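Local coordinates for protein extracellular ligand-binding receptor (Desulfohalobium retbaense DSM 5692, PDB 5ERE) that probably serves as an extracellular sensor that binds ketoleucine in a leucine-binding-protein-like domain and cytosine in a tandem PAS-type region, at residues 25-31 against 260-264. Residues are numbered along the deposited sequence; the frame is centred on the assembly and turned at random.
Sequences VELALAE and YDLCT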
loop_
_atom_site.group_PDB
_atom_site.type_symbol
_atom_site.label_atom_id
_atom_site.label_comp_id
_atom_site.label_asym_id
_atom_site.label_seq_id
_atom_site.Cartn_x
_atom_site.Cartn_y
_atom_site.Cartn_z
ATOM N N VAL A 25 -5.359 28.084 0.955
ATOM C CA VAL A 25 -6.725 28.340 1.370
ATOM C C VAL A 25 -7.223 29.662 0.829
ATOM O O VAL A 25 -8.364 29.757 0.382
ATOM C CB VAL A 25 -6.832 28.326 2.882
ATOM C CG1 VAL A 25 -8.111 28.966 3.361
ATOM C CG2 VAL A 25 -6.764 26.899 3.348
ATOM N N GLU A 26 -6.369 30.674 0.878
ATOM C CA GLU A 26 -6.757 31.992 0.435
ATOM C C GLU A 26 -6.855 32.017 -1.066
ATOM O O GLU A 26 -7.780 32.624 -1.592
ATOM C CB GLU A 26 -5.805 33.062 0.929
ATOM C CG GLU A 26 -5.822 33.133 2.455
ATOM C CD GLU A 26 -5.738 34.527 2.998
ATOM O OE1 GLU A 26 -6.807 35.170 3.109
ATOM O OE2 GLU A 26 -4.609 34.959 3.325
ATOM N N LEU A 27 -5.951 31.327 -1.752
ATOM C CA LEU A 27 -6.024 31.247 -3.212
ATOM C C LEU A 27 -7.322 30.542 -3.689
ATOM O O LEU A 27 -8.009 30.991 -4.624
ATOM C CB LEU A 27 -4.783 30.533 -3.729
ATOM C CG LEU A 27 -4.604 30.462 -5.237
ATOM C CD1 LEU A 27 -4.367 31.842 -5.794
ATOM C CD2 LEU A 27 -3.417 29.602 -5.518
ATOM N N ALA A 28 -7.658 29.455 -3.002
ATOM C CA ALA A 28 -8.825 28.636 -3.272
ATOM C C ALA A 28 -10.139 29.412 -3.075
ATOM O O ALA A 28 -11.100 29.254 -3.845
ATOM C CB ALA A 28 -8.800 27.423 -2.380
ATOM N N LEU A 29 -10.176 30.248 -2.044
ATOM C CA LEU A 29 -11.397 30.961 -1.692
ATOM C C LEU A 29 -11.689 32.096 -2.656
ATOM O O LEU A 29 -12.834 32.318 -3.022
ATOM C CB LEU A 29 -11.315 31.525 -0.279
ATOM C CG LEU A 29 -12.348 30.896 0.645
ATOM C CD1 LEU A 29 -11.935 29.463 0.866
ATOM C CD2 LEU A 29 -12.467 31.654 1.954
ATOM N N ALA A 30 -10.641 32.822 -3.034
ATOM C CA ALA A 30 -10.769 33.928 -3.954
ATOM C C ALA A 30 -11.456 33.489 -5.263
ATOM O O ALA A 30 -12.335 34.187 -5.756
ATOM C CB ALA A 30 -9.402 34.522 -4.233
ATOM N N GLU A 31 -11.077 32.320 -5.788
ATOM C CA GLU A 31 -11.576 31.840 -7.078
ATOM C C GLU A 31 -12.970 31.204 -7.003
ATOM O O GLU A 31 -13.769 31.358 -7.926
ATOM C CB GLU A 31 -10.586 30.829 -7.692
ATOM C CG GLU A 31 -10.473 29.487 -6.969
ATOM C CD GLU A 31 -10.055 28.336 -7.881
ATOM O OE1 GLU A 31 -8.918 28.352 -8.404
ATOM O OE2 GLU A 31 -10.875 27.406 -8.067
ATOM N N TYR A 260 -5.991 23.018 -0.616
ATOM C CA TYR A 260 -6.757 23.475 -1.752
ATOM C C TYR A 260 -7.963 22.552 -2.016
ATOM O O TYR A 260 -9.073 23.039 -2.274
ATOM C CB TYR A 260 -5.872 23.566 -3.028
ATOM C CG TYR A 260 -6.639 23.962 -4.256
ATOM C CD1 TYR A 260 -6.854 25.301 -4.553
ATOM C CD2 TYR A 260 -7.163 22.998 -5.126
ATOM C CE1 TYR A 260 -7.587 25.689 -5.698
ATOM C CE2 TYR A 260 -7.894 23.376 -6.267
ATOM C CZ TYR A 260 -8.093 24.715 -6.543
ATOM O OH TYR A 260 -8.791 25.096 -7.673
ATOM N N ASP A 261 -7.772 21.231 -1.987
ATOM C CA ASP A 261 -8.917 20.332 -2.200
ATOM C C ASP A 261 -9.943 20.389 -1.069
ATOM O O ASP A 261 -11.161 20.226 -1.309
ATOM C CB ASP A 261 -8.490 18.883 -2.391
ATOM C CG ASP A 261 -7.946 18.602 -3.775
ATOM O OD1 ASP A 261 -7.871 19.544 -4.596
ATOM O OD2 ASP A 261 -7.586 17.428 -4.034
ATOM N N LEU A 262 -9.492 20.628 0.145
ATOM C CA LEU A 262 -10.429 20.855 1.226
ATOM C C LEU A 262 -11.313 22.061 0.947
ATOM O O LEU A 262 -12.522 21.989 1.142
ATOM C CB LEU A 262 -9.714 21.082 2.541
ATOM C CG LEU A 262 -10.648 21.684 3.604
ATOM C CD1 LEU A 262 -11.744 20.699 3.892
ATOM C CD2 LEU A 262 -9.872 21.949 4.828
ATOM N N CYS A 263 -10.719 23.189 0.543
ATOM C CA CYS A 263 -11.548 24.388 0.283
ATOM C C CYS A 263 -12.489 24.184 -0.851
ATOM O O CYS A 263 -13.633 24.638 -0.786
ATOM C CB CYS A 263 -10.718 25.641 0.019
ATOM S SG CYS A 263 -9.695 26.039 1.397
ATOM N N THR A 264 -12.027 23.524 -1.903
ATOM C CA THR A 264 -12.863 23.311 -3.093
ATOM C C THR A 264 -14.123 22.529 -2.735
ATOM O O THR A 264 -15.244 22.896 -3.092
ATOM C CB THR A 264 -12.050 22.554 -4.182
ATOM O OG1 THR A 264 -11.061 23.450 -4.704
ATOM C CG2 THR A 264 -12.929 22.040 -5.298
#
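Ala28 fits its methyl group between Tyr260 and Cys263, its CB 3.6 Å from CD1 of the tyrosine ring and 3.6 Å from CB of the cysteine. So small a residue at the centre lets the two helices approach closely; they run in the same general direction and cross at -31°, their axes 8.7 Å apart. The methyl meets the ring obliquely, by its CD1–CE1 side. With CG anti to the backbone N, the tyrosine ring runs beside Ala28 toward Glu31, one turn further on. There its hydroxyl donates a hydrogen bond to the carboxylate, OH to OE2 3.1 Å. The phenol comes from above the carboxylate plane, 45° out of it, and the two flat groups stand almost perpendicular, 83° apart. OG1 of Thr264 lies over one face of the ring, offset toward the rim, and Phe240 meets the ring from helix 239-248. On the far side of Ala28, the cysteine sulfur turns toward the start of 25-31, where SG rests 3.6 Å from CG2 of Val25. Leu29 adds a looser touch, its CD1 4.1 Å from CB of Cys263. Beyond, Val25 and Leu29 pack on Ile38 of strand 37-42, and Leu262 on Val90 and Ile92 of strand 88-92, so both helices lie against the parallel sheet of one lobe of the periplasmic-binding-protein fold, away from the ketoleucine pocket. Replacing Tyr260 with an alanine is likely to leave the Glu31 carboxylate without its phenol donor and open a gap beside the Ala28 methyl. The chemistry is thus mainly apolar, with a single hydrogen bond at an exposed margin; the poor order of Glu31 suggests that this bond restrains its carboxylate only modestly.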